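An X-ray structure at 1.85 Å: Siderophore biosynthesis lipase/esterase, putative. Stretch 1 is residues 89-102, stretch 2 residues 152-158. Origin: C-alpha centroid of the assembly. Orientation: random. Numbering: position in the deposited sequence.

Stretch 1 (89-102) DTNEIAQCLKYIKE
Stretch 2, residues 152-158: VERMPLD

No hydrogen bond crosses this contact: a segment, 152-158, extended through 153-157, lies against the helix 89-102 by packing alone, burying 508 Å² over both sides. The helix runs regularly, phi/psi near -60/-43, its i to i-4 backbone hydrogen bonds typified by Leu97 N to Ile93 O at 2.8 Å. Residues 153-157 stay near -80/140, while Val152 has psi 61° and Asp158 turns to -81/-16. The segment runs across the helix, with CA-CA distances of 6.7 Å for Asn91-Val152 and 5.1 Å for Ala94-Arg154.

Thr90, Ala94, Leu97 and Lys101 point toward the segment, a stripe spaced three or four residues apart. The closest CA-CA approach falls at Ala94, its CB 4.0 Å from Arg154 CA. Arg154 (m, t, m, chi4 -83°) brings CD to 3.1 Å from Thr90 CG2, a tight contact of methyl and methylene; its guanidinium nitrogens are hydrogen-bonded elsewhere in the structure. Met155 (p, t, p), the largest contributor, reaches in to the helix: SD is 3.9 Å from Leu97 CB, while CE sits 3.6 Å from both Leu97 O and Lys98 CA and 3.7 Å from Lys101 CD. Leu97 and Leu157, both m, t, meet CD1 to CD2 at 3.5 Å. At the other end, Val152 (t), poorly ordered, places CG1 4.0 Å from Asn91 ND2. Glu153 and Pro156 point away.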

# COMPACT_ATOMS: atom_id res chain seq x y z
N ASP A 89 -7.56 10.67 4.92
CA ASP A 89 -7.15 10.76 3.51
C ASP A 89 -6.78 12.18 3.14
O ASP A 89 -5.72 12.44 2.56
CB ASP A 89 -8.28 10.31 2.58
CG ASP A 89 -8.45 8.81 2.53
OD1 ASP A 89 -7.96 8.12 3.44
OD2 ASP A 89 -9.08 8.33 1.56
N THR A 90 -7.68 13.09 3.48
CA THR A 90 -7.53 14.51 3.21
C THR A 90 -6.28 15.13 3.87
O THR A 90 -5.58 15.93 3.24
CB THR A 90 -8.82 15.25 3.63
OG1 THR A 90 -9.85 14.95 2.68
CG2 THR A 90 -8.63 16.71 3.68
N ASN A 91 -6.01 14.76 5.12
CA ASN A 91 -4.82 15.24 5.84
C ASN A 91 -3.52 14.78 5.17
O ASN A 91 -2.56 15.54 5.07
CB ASN A 91 -4.81 14.76 7.30
CG ASN A 91 -5.93 15.36 8.13
OD1 ASN A 91 -6.57 14.66 8.92
ND2 ASN A 91 -6.17 16.66 7.98
N GLU A 92 -3.51 13.53 4.73
CA GLU A 92 -2.34 12.93 4.09
C GLU A 92 -2.11 13.46 2.67
O GLU A 92 -0.96 13.62 2.26
CB GLU A 92 -2.45 11.40 4.10
CG GLU A 92 -2.32 10.84 5.51
CD GLU A 92 -2.78 9.40 5.65
OE1 GLU A 92 -3.26 8.79 4.66
OE2 GLU A 92 -2.67 8.87 6.77
N ILE A 93 -3.19 13.75 1.95
CA ILE A 93 -3.10 14.45 0.66
C ILE A 93 -2.47 15.83 0.87
O ILE A 93 -1.56 16.22 0.14
CB ILE A 93 -4.48 14.57 -0.04
CG1 ILE A 93 -4.92 13.19 -0.55
CG2 ILE A 93 -4.43 15.56 -1.20
CD1 ILE A 93 -6.39 13.09 -0.89
N ALA A 94 -2.95 16.56 1.88
CA ALA A 94 -2.41 17.88 2.23
C ALA A 94 -0.91 17.82 2.57
O ALA A 94 -0.15 18.71 2.17
CB ALA A 94 -3.19 18.48 3.39
N GLN A 95 -0.51 16.79 3.31
CA GLN A 95 0.91 16.55 3.61
C GLN A 95 1.72 16.25 2.35
O GLN A 95 2.85 16.73 2.21
CB GLN A 95 1.07 15.40 4.62
CG GLN A 95 0.75 15.80 6.05
CD GLN A 95 0.81 14.62 7.01
OE1 GLN A 95 0.20 13.58 6.78
NE2 GLN A 95 1.53 14.80 8.11
N CYS A 96 1.15 15.44 1.45
CA CYS A 96 1.80 15.13 0.17
C CYS A 96 1.94 16.36 -0.72
O CYS A 96 2.98 16.55 -1.36
CB CYS A 96 1.02 14.04 -0.58
SG CYS A 96 1.91 13.37 -2.00
N LEU A 97 0.90 17.19 -0.77
CA LEU A 97 0.93 18.45 -1.52
C LEU A 97 1.98 19.42 -0.99
O LEU A 97 2.68 20.07 -1.77
CB LEU A 97 -0.44 19.13 -1.51
CG LEU A 97 -1.56 18.43 -2.28
CD1 LEU A 97 -2.89 19.10 -1.98
CD2 LEU A 97 -1.29 18.44 -3.77
N LYS A 98 2.09 19.53 0.34
CA LYS A 98 3.13 20.34 0.97
C LYS A 98 4.52 19.88 0.56
O LYS A 98 5.38 20.70 0.22
CB LYS A 98 3.03 20.31 2.50
CG LYS A 98 4.09 21.16 3.19
CD LYS A 98 4.08 21.04 4.70
CE LYS A 98 5.17 21.92 5.29
NZ LYS A 98 5.05 22.07 6.76
N TYR A 99 4.74 18.56 0.60
CA TYR A 99 6.02 17.98 0.21
C TYR A 99 6.35 18.27 -1.26
O TYR A 99 7.47 18.70 -1.56
CB TYR A 99 6.04 16.46 0.45
CG TYR A 99 7.26 15.81 -0.15
CD1 TYR A 99 8.48 15.84 0.53
CD2 TYR A 99 7.21 15.20 -1.40
CE1 TYR A 99 9.61 15.26 -0.02
CE2 TYR A 99 8.34 14.62 -1.96
CZ TYR A 99 9.54 14.65 -1.27
OH TYR A 99 10.66 14.08 -1.81
N ILE A 100 5.39 18.01 -2.15
CA ILE A 100 5.57 18.25 -3.59
C ILE A 100 5.91 19.71 -3.87
O ILE A 100 6.76 20.01 -4.71
CB ILE A 100 4.32 17.83 -4.40
CG1 ILE A 100 4.20 16.30 -4.43
CG2 ILE A 100 4.38 18.35 -5.84
CD1 ILE A 100 2.86 15.78 -4.91
N LYS A 101 5.23 20.62 -3.16
CA LYS A 101 5.44 22.06 -3.33
C LYS A 101 6.85 22.49 -2.93
O LYS A 101 7.49 23.26 -3.65
CB LYS A 101 4.39 22.84 -2.54
CG LYS A 101 4.29 24.32 -2.91
CD LYS A 101 2.85 24.82 -2.82
CE LYS A 101 2.75 26.28 -2.42
NZ LYS A 101 1.33 26.65 -2.13
N GLU A 102 7.34 22.00 -1.78
CA GLU A 102 8.72 22.28 -1.35
C GLU A 102 9.74 21.57 -2.24
O GLU A 102 10.77 22.14 -2.58
CB GLU A 102 8.94 21.92 0.13
CG GLU A 102 10.39 21.88 0.62
CD GLU A 102 11.08 23.24 0.68
OE1 GLU A 102 11.80 23.49 1.67
OE2 GLU A 102 10.92 24.06 -0.25
N VAL A 152 -1.88 21.20 10.37
CA VAL A 152 -2.11 20.44 9.14
C VAL A 152 -3.17 21.17 8.30
O VAL A 152 -4.25 20.64 8.03
CB VAL A 152 -2.51 18.97 9.44
CG1 VAL A 152 -2.47 18.12 8.18
CG2 VAL A 152 -1.59 18.37 10.50
N GLU A 153 -2.84 22.40 7.92
CA GLU A 153 -3.70 23.20 7.05
C GLU A 153 -3.58 22.69 5.62
O GLU A 153 -2.48 22.42 5.14
CB GLU A 153 -3.35 24.70 7.10
CG GLU A 153 -4.45 25.57 7.70
CD GLU A 153 -4.27 27.04 7.35
OE1 GLU A 153 -3.18 27.59 7.60
OE2 GLU A 153 -5.23 27.64 6.82
N ARG A 154 -4.72 22.59 4.95
CA ARG A 154 -4.76 22.16 3.56
C ARG A 154 -4.49 23.35 2.68
O ARG A 154 -5.08 24.42 2.87
CB ARG A 154 -6.14 21.60 3.22
CG ARG A 154 -6.57 20.51 4.16
CD ARG A 154 -7.65 19.65 3.55
NE ARG A 154 -8.90 20.37 3.31
CZ ARG A 154 -9.85 20.61 4.21
NH1 ARG A 154 -10.94 21.27 3.86
NH2 ARG A 154 -9.73 20.19 5.48
N MET A 155 -3.59 23.18 1.72
CA MET A 155 -3.27 24.25 0.78
C MET A 155 -4.34 24.35 -0.31
O MET A 155 -4.99 23.34 -0.62
CB MET A 155 -1.89 24.05 0.15
CG MET A 155 -1.75 22.87 -0.81
SD MET A 155 -0.19 22.97 -1.71
CE MET A 155 0.96 22.87 -0.35
N PRO A 156 -4.53 25.55 -0.88
CA PRO A 156 -5.46 25.66 -2.01
C PRO A 156 -4.88 25.06 -3.28
O PRO A 156 -3.66 25.11 -3.49
CB PRO A 156 -5.67 27.18 -2.15
CG PRO A 156 -5.06 27.79 -0.93
CD PRO A 156 -3.96 26.86 -0.54
N LEU A 157 -5.75 24.51 -4.12
CA LEU A 157 -5.36 23.87 -5.37
C LEU A 157 -5.56 24.84 -6.54
O LEU A 157 -6.49 25.64 -6.53
CB LEU A 157 -6.19 22.61 -5.61
CG LEU A 157 -6.27 21.60 -4.45
CD1 LEU A 157 -7.26 20.50 -4.79
CD2 LEU A 157 -4.90 21.01 -4.14
N ASP A 158 -4.68 24.75 -7.53
CA ASP A 158 -4.82 25.50 -8.78
C ASP A 158 -5.80 24.81 -9.74
O ASP A 158 -6.25 25.42 -10.71
CB ASP A 158 -3.47 25.69 -9.47
CG ASP A 158 -2.50 26.48 -8.61
OD1 ASP A 158 -2.65 27.71 -8.52
OD2 ASP A 158 -1.59 25.86 -8.03